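Local coordinates for protein putative Acetyltransferase (Pyrococcus horikoshii, PDB 3DDD) that binds coenzyme A and, as a member of the GNAT family, probably transfers acyl groups from it to an acceptor, at residues A[145-150]-A[238-243]; A[201-206]-A[220-225]; A[211-216]-A[226-231]; A[215-220]-A[277-282]. All blocks are in the same frame, centred on the assembly; numbering follows the deposited sequence.

Contact 1 of 4, residues A[145-150]-A[238-243]; sequences TVRYEL and EIIIPE
Tyr-148 and Ile-239 face each other as a hydrogen-bonded pair of two antiparallel strands, and two residues along, Val-146 and Ile-241 repeat the pairing. Four backbone bonds join these two pairs, among them Val-146 N to Ile-241 O at 2.8 Å and Tyr-148 N to Ile-239 O at 2.9 Å.

The face that carries these four residues is the tightly packed one. Tyr-148 has CG beside its own backbone N (chi1 -77°), which lays the ring across Ile-241 at about a right angle, with CD2 4.0 Å from Ile-241 CD1. Ile-239 presents CG2 to Leu-150 CD2, also 4.0 Å away, and helix 246-252 packs on Tyr-148 and Ile-241.

Toward Arg-147, Glu-149 and Glu-238 the opposite face is looser and wetter. Ile-240 lies alongside Arg-147, pointing the same way, and its CG1 comes within 3.9 Å of Arg-147 CG; the arginine has a second conformer, so its outer end is less certain. Glu-238 OE1 receives a bond from a water that Arg-147 NE reaches weakly and, for the same reason, doubtfully. A second water donates to both Glu-238 OE2 and Glu-149 OE1, spanning two like charges whose oxygens stand 4.8 Å apart. Replacing Ile-240 by an alanine would probably take away the neighbour across the strands that lies along the aliphatic part of Arg-147, leaving its guanidinium freer to turn.

Such a contact, with hydrogen-bonded and non-hydrogen-bonded pairs in strict succession, is a regular antiparallel ladder; within this GNAT-family protein it puts strand 140-149 between strands 238-242 and 258-267.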
loop_
_atom_site.group_PDB
_atom_site.type_symbol
_atom_site.label_atom_id
_atom_site.label_comp_id
_atom_site.label_asym_id
_atom_site.label_seq_id
_atom_site.Cartn_x
_atom_site.Cartn_y
_atom_site.Cartn_z
ATOM N N THR A 145 9.779 -0.796 6.481
ATOM C CA THR A 145 8.426 -0.429 6.836
ATOM C C THR A 145 7.898 -1.690 7.502
ATOM O O THR A 145 7.719 -2.709 6.844
ATOM C CB THR A 145 7.572 -0.047 5.572
ATOM O OG1 THR A 145 7.989 -0.811 4.433
ATOM C CG2 THR A 145 7.688 1.432 5.233
ATOM N N VAL A 146 7.641 -1.597 8.810
ATOM C CA VAL A 146 7.405 -2.767 9.689
ATOM C C VAL A 146 5.953 -2.859 10.165
ATOM O O VAL A 146 5.419 -1.925 10.765
ATOM C CB VAL A 146 8.370 -2.757 10.881
ATOM C CG1 VAL A 146 8.204 -3.992 11.733
ATOM C CG2 VAL A 146 9.807 -2.673 10.371
ATOM N N ARG A 147 5.326 -3.995 9.877
ATOM C CA ARG A 147 3.925 -4.258 10.189
ATOM C C ARG A 147 3.846 -4.856 11.600
ATOM O O ARG A 147 4.451 -5.901 11.867
ATOM C CB ARG A 147 3.346 -5.223 9.134
ATOM C CG ARG A 147 1.823 -5.498 9.193
ATOM C CD ARG A 147 1.384 -6.500 8.077
ATOM N NE ARG A 147 0.801 -5.879 6.868
ATOM C CZ ARG A 147 0.866 -6.378 5.622
ATOM N NH1 ARG A 147 1.520 -7.521 5.345
ATOM N NH2 ARG A 147 0.289 -5.709 4.623
ATOM N N TYR A 148 3.129 -4.167 12.495
ATOM C CA TYR A 148 2.962 -4.580 13.887
ATOM C C TYR A 148 1.508 -4.838 14.144
ATOM O O TYR A 148 0.665 -4.139 13.609
ATOM C CB TYR A 148 3.437 -3.490 14.861
ATOM C CG TYR A 148 4.943 -3.435 14.988
ATOM C CD1 TYR A 148 5.623 -4.356 15.773
ATOM C CD2 TYR A 148 5.689 -2.483 14.298
ATOM C CE1 TYR A 148 6.996 -4.317 15.903
ATOM C CE2 TYR A 148 7.065 -2.426 14.423
ATOM C CZ TYR A 148 7.713 -3.348 15.226
ATOM O OH TYR A 148 9.078 -3.309 15.332
ATOM N N GLU A 149 1.221 -5.844 14.966
ATOM C CA GLU A 149 -0.125 -6.091 15.428
ATOM C C GLU A 149 -0.151 -5.622 16.874
ATOM O O GLU A 149 0.754 -5.937 17.644
ATOM C CB GLU A 149 -0.492 -7.578 15.353
ATOM C CG GLU A 149 -1.940 -7.838 15.605
ATOM C CD GLU A 149 -2.288 -9.322 15.729
ATOM O OE1 GLU A 149 -1.734 -10.154 14.993
ATOM O OE2 GLU A 149 -3.120 -9.654 16.581
ATOM N N LEU A 150 -1.203 -4.888 17.221
ATOM C CA LEU A 150 -1.352 -4.234 18.509
ATOM C C LEU A 150 -2.222 -5.178 19.347
ATOM O O LEU A 150 -3.324 -5.513 18.940
ATOM C CB LEU A 150 -2.053 -2.866 18.321
ATOM C CG LEU A 150 -1.485 -1.838 17.322
ATOM C CD1 LEU A 150 -2.358 -0.577 17.202
ATOM C CD2 LEU A 150 -0.060 -1.464 17.658
ATOM N N GLU A 238 -3.662 -3.186 13.573
ATOM C CA GLU A 238 -2.416 -3.230 12.850
ATOM C C GLU A 238 -1.988 -1.848 12.361
ATOM O O GLU A 238 -2.825 -1.026 12.015
ATOM C CB GLU A 238 -2.521 -4.146 11.650
ATOM C CG GLU A 238 -2.755 -5.621 11.973
ATOM C CD GLU A 238 -2.588 -6.499 10.730
ATOM O OE1 GLU A 238 -2.710 -5.956 9.588
ATOM O OE2 GLU A 238 -2.305 -7.704 10.906
ATOM N N ILE A 239 -0.671 -1.655 12.302
ATOM C CA ILE A 239 -0.041 -0.415 11.889
ATOM C C ILE A 239 1.271 -0.766 11.200
ATOM O O ILE A 239 1.966 -1.719 11.578
ATOM C CB ILE A 239 0.190 0.545 13.116
ATOM C CG1 ILE A 239 0.718 1.904 12.650
ATOM C CG2 ILE A 239 1.090 -0.116 14.108
ATOM C CD1 ILE A 239 0.781 3.019 13.674
ATOM N N ILE A 240 1.595 -0.036 10.140
ATOM C CA ILE A 240 2.850 -0.255 9.439
ATOM C C ILE A 240 3.667 1.024 9.595
ATOM O O ILE A 240 3.334 2.076 9.015
ATOM C CB ILE A 240 2.646 -0.605 7.940
ATOM C CG1 ILE A 240 1.766 -1.839 7.781
ATOM C CG2 ILE A 240 3.948 -0.871 7.314
ATOM C CD1 ILE A 240 1.247 -2.045 6.367
ATOM N N ILE A 241 4.748 0.889 10.355
ATOM C CA ILE A 241 5.587 1.978 10.797
ATOM C C ILE A 241 6.866 2.071 9.964
ATOM O O ILE A 241 7.556 1.072 9.799
ATOM C CB ILE A 241 6.009 1.723 12.270
ATOM C CG1 ILE A 241 4.778 1.719 13.175
ATOM C CG2 ILE A 241 6.968 2.767 12.731
ATOM C CD1 ILE A 241 5.156 1.489 14.608
ATOM N N PRO A 242 7.221 3.276 9.502
ATOM C CA PRO A 242 8.518 3.447 8.868
ATOM C C PRO A 242 9.565 3.411 9.973
ATOM O O PRO A 242 9.450 4.152 10.936
ATOM C CB PRO A 242 8.430 4.832 8.223
ATOM C CG PRO A 242 7.072 5.337 8.472
ATOM C CD PRO A 242 6.489 4.546 9.596
ATOM N N GLU A 243 10.569 2.559 9.828
ATOM C CA GLU A 243 11.517 2.279 10.914
ATOM C C GLU A 243 12.381 3.514 11.258
ATOM O O GLU A 243 12.998 3.560 12.324
ATOM C CB GLU A 243 12.369 1.044 10.543
ATOM C CG GLU A 243 13.253 0.451 11.651
ATOM C CD GLU A 243 13.881 -0.897 11.270
ATOM O OE1 GLU A 243 13.764 -1.326 10.110
ATOM O OE2 GLU A 243 14.512 -1.531 12.138
HETATM O O HOH W 1 -1.341 -3.845 8.347
HETATM O O HOH W 2 -1.526 -9.797 12.286
#

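Contact 2 of 4, residues A[201-206]-A[220-225]; sequences ENEGFG and SPRVAE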
loop_
_atom_site.group_PDB
_atom_site.type_symbol
_atom_site.label_atom_id
_atom_site.label_comp_id
_atom_site.label_asym_id
_atom_site.label_seq_id
_atom_site.Cartn_x
_atom_site.Cartn_y
_atom_site.Cartn_z
ATOM N N GLU A 201 -7.222 17.641 17.501
ATOM C CA GLU A 201 -6.828 19.043 17.481
ATOM C C GLU A 201 -6.832 19.396 15.980
ATOM O O GLU A 201 -7.733 18.903 15.233
ATOM C CB GLU A 201 -5.486 19.178 18.250
ATOM C CG GLU A 201 -5.720 18.879 19.772
ATOM C CD GLU A 201 -4.547 18.246 20.564
ATOM O OE1 GLU A 201 -3.390 18.710 20.422
ATOM O OE2 GLU A 201 -4.809 17.294 21.363
ATOM N N ASN A 202 -5.875 20.195 15.518
ATOM C CA ASN A 202 -5.599 20.231 14.074
ATOM C C ASN A 202 -4.162 19.808 13.805
ATOM O O ASN A 202 -3.487 20.372 12.946
ATOM C CB ASN A 202 -5.867 21.618 13.491
ATOM C CG ASN A 202 -7.356 21.934 13.367
ATOM O OD1 ASN A 202 -8.202 21.286 14.002
ATOM N ND2 ASN A 202 -7.681 22.944 12.545
ATOM N N GLU A 203 -3.709 18.798 14.542
ATOM C CA GLU A 203 -2.296 18.407 14.592
ATOM C C GLU A 203 -2.063 16.957 14.199
ATOM O O GLU A 203 -0.928 16.497 14.205
ATOM C CB GLU A 203 -1.745 18.588 16.011
ATOM C CG GLU A 203 -1.683 20.017 16.566
ATOM C CD GLU A 203 -1.201 20.025 18.026
ATOM O OE1 GLU A 203 -0.385 19.136 18.399
ATOM O OE2 GLU A 203 -1.634 20.911 18.798
ATOM N N GLY A 204 -3.121 16.214 13.885
ATOM C CA GLY A 204 -2.919 14.851 13.467
ATOM C C GLY A 204 -4.171 14.159 13.025
ATOM O O GLY A 204 -5.257 14.604 13.334
ATOM N N PHE A 205 -3.995 13.084 12.265
ATOM C CA PHE A 205 -5.101 12.252 11.818
ATOM C C PHE A 205 -4.663 10.802 11.645
ATOM O O PHE A 205 -3.476 10.509 11.426
ATOM C CB PHE A 205 -5.735 12.777 10.505
ATOM C CG PHE A 205 -4.975 12.397 9.263
ATOM C CD1 PHE A 205 -5.257 11.221 8.591
ATOM C CD2 PHE A 205 -3.978 13.233 8.757
ATOM C CE1 PHE A 205 -4.568 10.864 7.474
ATOM C CE2 PHE A 205 -3.265 12.888 7.630
ATOM C CZ PHE A 205 -3.546 11.700 6.985
ATOM N N GLY A 206 -5.647 9.915 11.745
ATOM C CA GLY A 206 -5.491 8.521 11.389
ATOM C C GLY A 206 -6.710 8.017 10.636
ATOM O O GLY A 206 -7.833 8.480 10.881
ATOM N N SER A 220 3.013 15.658 16.808
ATOM C CA SER A 220 3.741 15.199 18.006
ATOM C C SER A 220 3.406 13.775 18.405
ATOM O O SER A 220 2.348 13.262 18.069
ATOM C CB SER A 220 3.488 16.118 19.209
ATOM O OG SER A 220 2.137 16.101 19.603
ATOM N N PRO A 221 4.315 13.121 19.131
ATOM C CA PRO A 221 3.993 11.802 19.651
ATOM C C PRO A 221 2.762 11.763 20.529
ATOM O O PRO A 221 2.046 10.760 20.504
ATOM C CB PRO A 221 5.235 11.432 20.459
ATOM C CG PRO A 221 6.350 12.213 19.786
ATOM C CD PRO A 221 5.702 13.521 19.454
ATOM N N ARG A 222 2.504 12.814 21.311
ATOM C CA ARG A 222 1.320 12.784 22.176
ATOM C C ARG A 222 0.023 12.814 21.380
ATOM O O ARG A 222 -0.898 12.116 21.740
ATOM C CB ARG A 222 1.313 13.847 23.277
ATOM C CG ARG A 222 1.462 15.265 22.836
ATOM C CD ARG A 222 1.030 16.244 23.968
ATOM N NE ARG A 222 -0.408 16.455 23.898
ATOM C CZ ARG A 222 -1.013 17.301 23.067
ATOM N NH1 ARG A 222 -0.319 18.067 22.222
ATOM N NH2 ARG A 222 -2.335 17.383 23.086
ATOM N N VAL A 223 -0.042 13.595 20.306
ATOM C CA VAL A 223 -1.208 13.582 19.430
ATOM C C VAL A 223 -1.349 12.234 18.701
ATOM O O VAL A 223 -2.463 11.680 18.638
ATOM C CB VAL A 223 -1.216 14.786 18.472
ATOM C CG1 VAL A 223 -2.181 14.573 17.341
ATOM C CG2 VAL A 223 -1.588 16.077 19.267
ATOM N N ALA A 224 -0.246 11.680 18.193
ATOM C CA ALA A 224 -0.287 10.330 17.557
ATOM C C ALA A 224 -0.838 9.306 18.535
ATOM O O ALA A 224 -1.664 8.459 18.150
ATOM C CB ALA A 224 1.074 9.882 17.059
ATOM N N GLU A 225 -0.396 9.363 19.795
ATOM C CA GLU A 225 -0.916 8.424 20.792
ATOM C C GLU A 225 -2.431 8.549 20.973
ATOM O O GLU A 225 -3.115 7.538 20.963
ATOM C CB GLU A 225 -0.210 8.561 22.132
ATOM C CG GLU A 225 -0.682 7.537 23.150
ATOM C CD GLU A 225 -0.118 7.795 24.524
ATOM O OE1 GLU A 225 0.978 7.282 24.824
ATOM O OE2 GLU A 225 -0.777 8.516 25.301
#
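Gly-204 and Val-223 mark the closest backbone approach, CA to CA 6.3 Å, where strand 204-206 leaves a classic beta bulge, Glu-203 and Gly-204 both facing Ala-200, beside the first turn of helix 221-225. Glu-201, Glu-203 and Arg-222 tie these two elements together with a salt-bridge network near the surface.

Arg-222 bends at chi3 (-86°) and crosses Glu-201 at about a right angle, yet the carboxylate and guanidinium planes end up only 13° apart. Its NH2 therefore meets both oxygens of that acid, OE2 at 3.0 Å and OE1 at 3.2 Å, the latter by a hydrogen bond on the syn side. Glu-201 OE2 also has a second cation, Lys-226. Glu-203 adds a long salt bridge, its carboxylate turned steeply to the guanidinium.

Val-223 packs against the same two acids and the bulge. Its CG1 lies 3.9 Å from Gly-204 N, and a side chain on that glycine would run into it. At the head of the helix Ser-220 is the N-cap, its OG accepting a weak bond from Val-223 N. The other methyl of this valine, CG2, touches both acids, 3.4 Å from Glu-201 OE1 and 3.4 Å from Glu-203 OE1.

Contact 3 of 4, residues A[211-216]-A[226-231]; sequences GKIGPL and KILLKA
Ile-213 and Leu-216 are the two bumps by which strand 212-216 meets helix 226-231, the first strand and the helix of a beta-alpha-beta crossover that goes on to strand 238-242, as in the core of the GNAT fold. The axes of the two segments approach to 10.0 Å at 148°, so the helix returns over the sheet roughly against the strand it has just left.

The interface is wholly apolar. Ile-213 is stretched out, CG1 and CD1 both anti (chi1 -180°, chi2 173°), and this carries CD1 into a shallow hollow of the helix surface bounded by Ile-227, Leu-228 and Ala-231. The small side chain of Ala-231 lines one side of the hollow, its CB 3.7 Å from Ile-213 CD1, while Ile-227 CG2 stands farther off at 4.2 Å. Leu-228 starts along the flank of the helix and then turns inward, so that its CD1 closes the hollow against Ile-213 CG2 at 3.8 Å.

Leu-216 fills the neighbouring place, nearer the N-terminal end of the helix segment. Two residues separate it from Ile-213, where a regular strand would have one, and the peptide bond between Gly-214 and Pro-215 is cis, in keeping with that change of phase. Leu-216 and Ile-227 slide past each other in opposite directions, and CD2 of the leucine reaches more loosely toward Leu-228 CB. Ile-239 of strand 238-242 also packs on both strand residues. The tightest spot lies between two methyls, Leu-216 CD1 and Ile-227 CG2, only 3.5 Å apart.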
loop_
_atom_site.group_PDB
_atom_site.type_symbol
_atom_site.label_atom_id
_atom_site.label_comp_id
_atom_site.label_asym_id
_atom_site.label_seq_id
_atom_site.Cartn_x
_atom_site.Cartn_y
_atom_site.Cartn_z
ATOM N N GLY A 211 -9.395 -3.663 10.349
ATOM C CA GLY A 211 -8.617 -3.728 11.593
ATOM C C GLY A 211 -7.307 -3.002 11.442
ATOM O O GLY A 211 -6.309 -3.373 12.064
ATOM N N LYS A 212 -7.283 -1.985 10.593
ATOM C CA LYS A 212 -6.006 -1.388 10.206
ATOM C C LYS A 212 -6.089 0.109 10.345
ATOM O O LYS A 212 -7.112 0.702 10.031
ATOM C CB LYS A 212 -5.645 -1.774 8.779
ATOM C CG LYS A 212 -5.613 -3.287 8.494
ATOM C CD LYS A 212 -5.487 -3.549 6.964
ATOM N N ILE A 213 -5.036 0.708 10.890
ATOM C CA ILE A 213 -4.882 2.165 10.852
ATOM C C ILE A 213 -3.746 2.508 9.871
ATOM O O ILE A 213 -2.613 1.986 9.944
ATOM C CB ILE A 213 -4.637 2.808 12.255
ATOM C CG1 ILE A 213 -4.493 4.341 12.131
ATOM C CG2 ILE A 213 -3.450 2.142 12.969
ATOM C CD1 ILE A 213 -4.423 5.107 13.433
ATOM N N GLY A 214 -4.076 3.372 8.928
ATOM C CA GLY A 214 -3.098 3.838 7.979
ATOM C C GLY A 214 -3.783 4.763 6.985
ATOM O O GLY A 214 -4.769 4.404 6.421
ATOM N N PRO A 215 -3.234 5.954 6.744
ATOM C CA PRO A 215 -2.093 6.486 7.445
ATOM C C PRO A 215 -2.370 6.935 8.886
ATOM O O PRO A 215 -3.545 7.060 9.333
ATOM C CB PRO A 215 -1.669 7.680 6.570
ATOM C CG PRO A 215 -2.805 8.007 5.762
ATOM C CD PRO A 215 -3.696 6.838 5.659
ATOM N N LEU A 216 -1.272 7.154 9.603
ATOM C CA LEU A 216 -1.267 7.877 10.864
ATOM C C LEU A 216 -0.180 8.936 10.775
ATOM O O LEU A 216 1.013 8.610 10.631
ATOM C CB LEU A 216 -1.026 6.919 12.042
ATOM C CG LEU A 216 -0.976 7.570 13.436
ATOM C CD1 LEU A 216 -2.327 8.227 13.761
ATOM C CD2 LEU A 216 -0.547 6.564 14.492
ATOM N N LYS A 226 -2.940 9.771 21.151
ATOM C CA LYS A 226 -4.393 10.014 21.293
ATOM C C LYS A 226 -5.136 9.340 20.148
ATOM O O LYS A 226 -6.138 8.659 20.356
ATOM C CB LYS A 226 -4.774 11.508 21.210
ATOM C CG LYS A 226 -4.175 12.426 22.220
ATOM C CD LYS A 226 -4.651 13.888 22.002
ATOM C CE LYS A 226 -5.760 14.284 22.965
ATOM N NZ LYS A 226 -6.638 15.329 22.380
ATOM N N ILE A 227 -4.667 9.572 18.922
ATOM C CA ILE A 227 -5.344 8.993 17.753
ATOM C C ILE A 227 -5.251 7.458 17.821
ATOM O O ILE A 227 -6.252 6.761 17.664
ATOM C CB ILE A 227 -4.803 9.547 16.433
ATOM C CG1 ILE A 227 -5.070 11.052 16.346
ATOM C CG2 ILE A 227 -5.413 8.802 15.216
ATOM C CD1 ILE A 227 -4.187 11.750 15.309
ATOM N N LEU A 228 -4.066 6.926 18.115
ATOM C CA LEU A 228 -3.915 5.485 18.083
ATOM C C LEU A 228 -4.800 4.797 19.127
ATOM O O LEU A 228 -5.395 3.765 18.833
ATOM C CB LEU A 228 -2.453 5.067 18.188
ATOM C CG LEU A 228 -2.162 3.613 17.839
ATOM C CD1 LEU A 228 -2.816 3.198 16.538
ATOM C CD2 LEU A 228 -0.654 3.364 17.836
ATOM N N LEU A 229 -4.903 5.370 20.324
ATOM C CA LEU A 229 -5.769 4.806 21.369
ATOM C C LEU A 229 -7.233 4.752 20.924
ATOM O O LEU A 229 -7.905 3.762 21.161
ATOM C CB LEU A 229 -5.673 5.606 22.682
ATOM C CG LEU A 229 -4.391 5.612 23.504
ATOM C CD1 LEU A 229 -4.544 6.684 24.605
ATOM C CD2 LEU A 229 -4.078 4.272 24.124
ATOM N N LYS A 230 -7.725 5.830 20.326
ATOM C CA LYS A 230 -9.095 5.893 19.806
ATOM C C LYS A 230 -9.316 4.925 18.622
ATOM O O LYS A 230 -10.388 4.335 18.471
ATOM C CB LYS A 230 -9.438 7.334 19.398
ATOM C CG LYS A 230 -10.866 7.575 18.866
ATOM C CD LYS A 230 -11.964 7.212 19.866
ATOM C CE LYS A 230 -11.998 8.164 21.047
ATOM N NZ LYS A 230 -12.823 7.704 22.228
ATOM N N ALA A 231 -8.289 4.762 17.804
ATOM C CA ALA A 231 -8.318 3.834 16.676
ATOM C C ALA A 231 -8.455 2.421 17.186
ATOM O O ALA A 231 -9.208 1.629 16.628
ATOM C CB ALA A 231 -7.052 3.991 15.799
#

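Contact 4 of 4, residues A[215-220]-A[277-282]; sequences PLVADS and DIYYGI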
loop_
_atom_site.group_PDB
_atom_site.type_symbol
_atom_site.label_atom_id
_atom_site.label_comp_id
_atom_site.label_asym_id
_atom_site.label_seq_id
_atom_site.Cartn_x
_atom_site.Cartn_y
_atom_site.Cartn_z
ATOM N N PRO A 215 -3.234 5.954 6.744
ATOM C CA PRO A 215 -2.093 6.486 7.445
ATOM C C PRO A 215 -2.370 6.935 8.886
ATOM O O PRO A 215 -3.545 7.060 9.333
ATOM C CB PRO A 215 -1.669 7.680 6.570
ATOM C CG PRO A 215 -2.805 8.007 5.762
ATOM C CD PRO A 215 -3.696 6.838 5.659
ATOM N N LEU A 216 -1.272 7.154 9.603
ATOM C CA LEU A 216 -1.267 7.877 10.864
ATOM C C LEU A 216 -0.180 8.936 10.775
ATOM O O LEU A 216 1.013 8.610 10.631
ATOM C CB LEU A 216 -1.026 6.919 12.042
ATOM C CG LEU A 216 -0.976 7.570 13.436
ATOM C CD1 LEU A 216 -2.327 8.227 13.761
ATOM C CD2 LEU A 216 -0.547 6.564 14.492
ATOM N N VAL A 217 -0.613 10.201 10.794
ATOM C CA VAL A 217 0.244 11.385 10.701
ATOM C C VAL A 217 -0.055 12.319 11.886
ATOM O O VAL A 217 -1.226 12.573 12.187
ATOM C CB VAL A 217 0.042 12.133 9.360
ATOM C CG1 VAL A 217 0.983 13.363 9.246
ATOM C CG2 VAL A 217 0.287 11.171 8.198
ATOM N N ALA A 218 0.990 12.757 12.587
ATOM C CA ALA A 218 0.840 13.637 13.769
ATOM C C ALA A 218 2.038 14.547 13.959
ATOM O O ALA A 218 3.177 14.106 13.822
ATOM C CB ALA A 218 0.637 12.825 15.042
ATOM N N ASP A 219 1.771 15.806 14.311
ATOM C CA ASP A 219 2.823 16.789 14.634
ATOM C C ASP A 219 3.584 16.475 15.916
ATOM O O ASP A 219 4.669 17.027 16.115
ATOM C CB ASP A 219 2.237 18.210 14.792
ATOM C CG ASP A 219 2.108 18.972 13.461
ATOM O OD1 ASP A 219 2.833 18.670 12.474
ATOM O OD2 ASP A 219 1.271 19.915 13.418
ATOM N N SER A 220 3.013 15.658 16.808
ATOM C CA SER A 220 3.741 15.199 18.006
ATOM C C SER A 220 3.406 13.775 18.405
ATOM O O SER A 220 2.348 13.262 18.069
ATOM C CB SER A 220 3.488 16.118 19.209
ATOM O OG SER A 220 2.137 16.101 19.603
ATOM N N ASP A 277 9.293 12.010 10.145
ATOM C CA ASP A 277 9.198 12.178 11.596
ATOM C C ASP A 277 7.755 12.345 12.059
ATOM O O ASP A 277 7.405 11.925 13.161
ATOM C CB ASP A 277 10.103 13.333 12.123
ATOM C CG ASP A 277 9.774 14.699 11.521
ATOM O OD1 ASP A 277 10.094 14.912 10.337
ATOM O OD2 ASP A 277 9.242 15.580 12.242
ATOM N N ILE A 278 6.898 12.896 11.202
ATOM C CA ILE A 278 5.462 13.009 11.536
ATOM C C ILE A 278 4.599 11.869 11.001
ATOM O O ILE A 278 3.375 11.866 11.186
ATOM C CB ILE A 278 4.841 14.390 11.141
ATOM C CG1 ILE A 278 4.807 14.631 9.623
ATOM C CG2 ILE A 278 5.567 15.524 11.893
ATOM C CD1 ILE A 278 3.870 15.791 9.244
ATOM N N TYR A 279 5.247 10.923 10.319
ATOM C CA TYR A 279 4.586 9.895 9.545
ATOM C C TYR A 279 4.756 8.609 10.320
ATOM O O TYR A 279 5.860 8.042 10.329
ATOM C CB TYR A 279 5.238 9.773 8.167
ATOM C CG TYR A 279 4.505 8.917 7.136
ATOM C CD1 TYR A 279 3.154 8.593 7.265
ATOM C CD2 TYR A 279 5.144 8.521 5.990
ATOM C CE1 TYR A 279 2.496 7.864 6.270
ATOM C CE2 TYR A 279 4.498 7.793 4.996
ATOM C CZ TYR A 279 3.181 7.469 5.137
ATOM O OH TYR A 279 2.555 6.736 4.151
ATOM N N TYR A 280 3.675 8.181 10.987
ATOM C CA TYR A 280 3.719 7.095 11.975
ATOM C C TYR A 280 3.255 5.772 11.413
ATOM O O TYR A 280 3.728 4.752 11.838
ATOM C CB TYR A 280 2.864 7.421 13.206
ATOM C CG TYR A 280 3.491 8.430 14.110
ATOM C CD1 TYR A 280 3.449 9.781 13.804
ATOM C CD2 TYR A 280 4.165 8.040 15.246
ATOM C CE1 TYR A 280 4.056 10.724 14.614
ATOM C CE2 TYR A 280 4.789 8.985 16.068
ATOM C CZ TYR A 280 4.718 10.320 15.747
ATOM O OH TYR A 280 5.318 11.265 16.555
ATOM N N GLY A 281 2.322 5.809 10.470
ATOM C CA GLY A 281 1.734 4.618 9.902
ATOM C C GLY A 281 1.479 4.861 8.430
ATOM O O GLY A 281 0.763 5.800 8.051
ATOM N N ILE A 282 2.071 4.027 7.583
ATOM C CA ILE A 282 1.874 4.183 6.158
ATOM C C ILE A 282 0.448 3.754 5.824
ATOM O O ILE A 282 -0.202 3.021 6.581
ATOM C CB ILE A 282 2.966 3.445 5.309
ATOM C CG1 ILE A 282 2.780 1.935 5.283
ATOM C CG2 ILE A 282 4.389 3.780 5.783
ATOM C CD1 ILE A 282 3.661 1.272 4.212
HETATM O O HOH W 3 5.281 13.776 15.552
#
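A classic beta bulge shapes this antiparallel pairing of strands 215-218 and 279-281: Tyr-280 and Gly-281 both face Leu-216, and the register slips by one before Val-217 meets Tyr-279. The carbonyl of Leu-216 consequently serves two donors. Tyr-280 N, at 2.7 Å from Leu-216 O, comes nearly along the C=O axis, whereas Gly-281 N, at 3.1 Å, lies in the carbonyl plane on a lone pair. Leu-216 N returns a bond to Gly-281 O, and Ala-218 N reaches Ile-278 O. A side chain on Gly-281 would sit tightly against Leu-216 CB.

Val-217 spreads its two methyls over different partners, CG1 to Ile-278 CD1 at 3.8 Å and CG2 to the ring of Tyr-279, while Pro-215 CB touches that ring at its edge. The phenol oxygen of Tyr-279 is held outside the pair by Arg-183 and the C-terminal carboxylate of Gly-288.

Tyr-280 has CG beside its backbone N (chi1 -75°), and its ring runs along strand 215-218 with one edge turned to the backbone; its CB meets Leu-216 CD2 at 3.7 Å. Pro-221 and Ala-224 of helix 221-233, and helix 246-252, also pack on this ring. A valine in place of Tyr-280 would probably open a gap against Ala-218 and deprive a bridging water of one partner. That water donates to Ala-218 O at 2.7 Å and lies 2.7 Å from Tyr-280 OH, near the plane of the ring, while Tyr-280 CE1 stands 3.6 Å from the same Ala-218 O.

In the fold
Contact 3 is buried throughout and contact 4 nearly so; they share Pro-215 and Leu-216: one uses the face of strand 212-218 turned to helix 221-233, by methyl packing alone, the other its edge, by backbone bonds and a bulge. Contact 1 is only partly buried, a regular ladder with a more closely packed face and one watered at its acidic end; Glu-238 O bonds Ile-213 N and Ile-240 O bonds Ile-282 N, so strand 238-242 connects it to both. Contact 2 lies farthest out and relies on charge, though it grips the same helix as contact 3, and Glu-201 reaches Lys-226. Its strand pairs with that of contact 4 through Phe-205 N and Val-217 O.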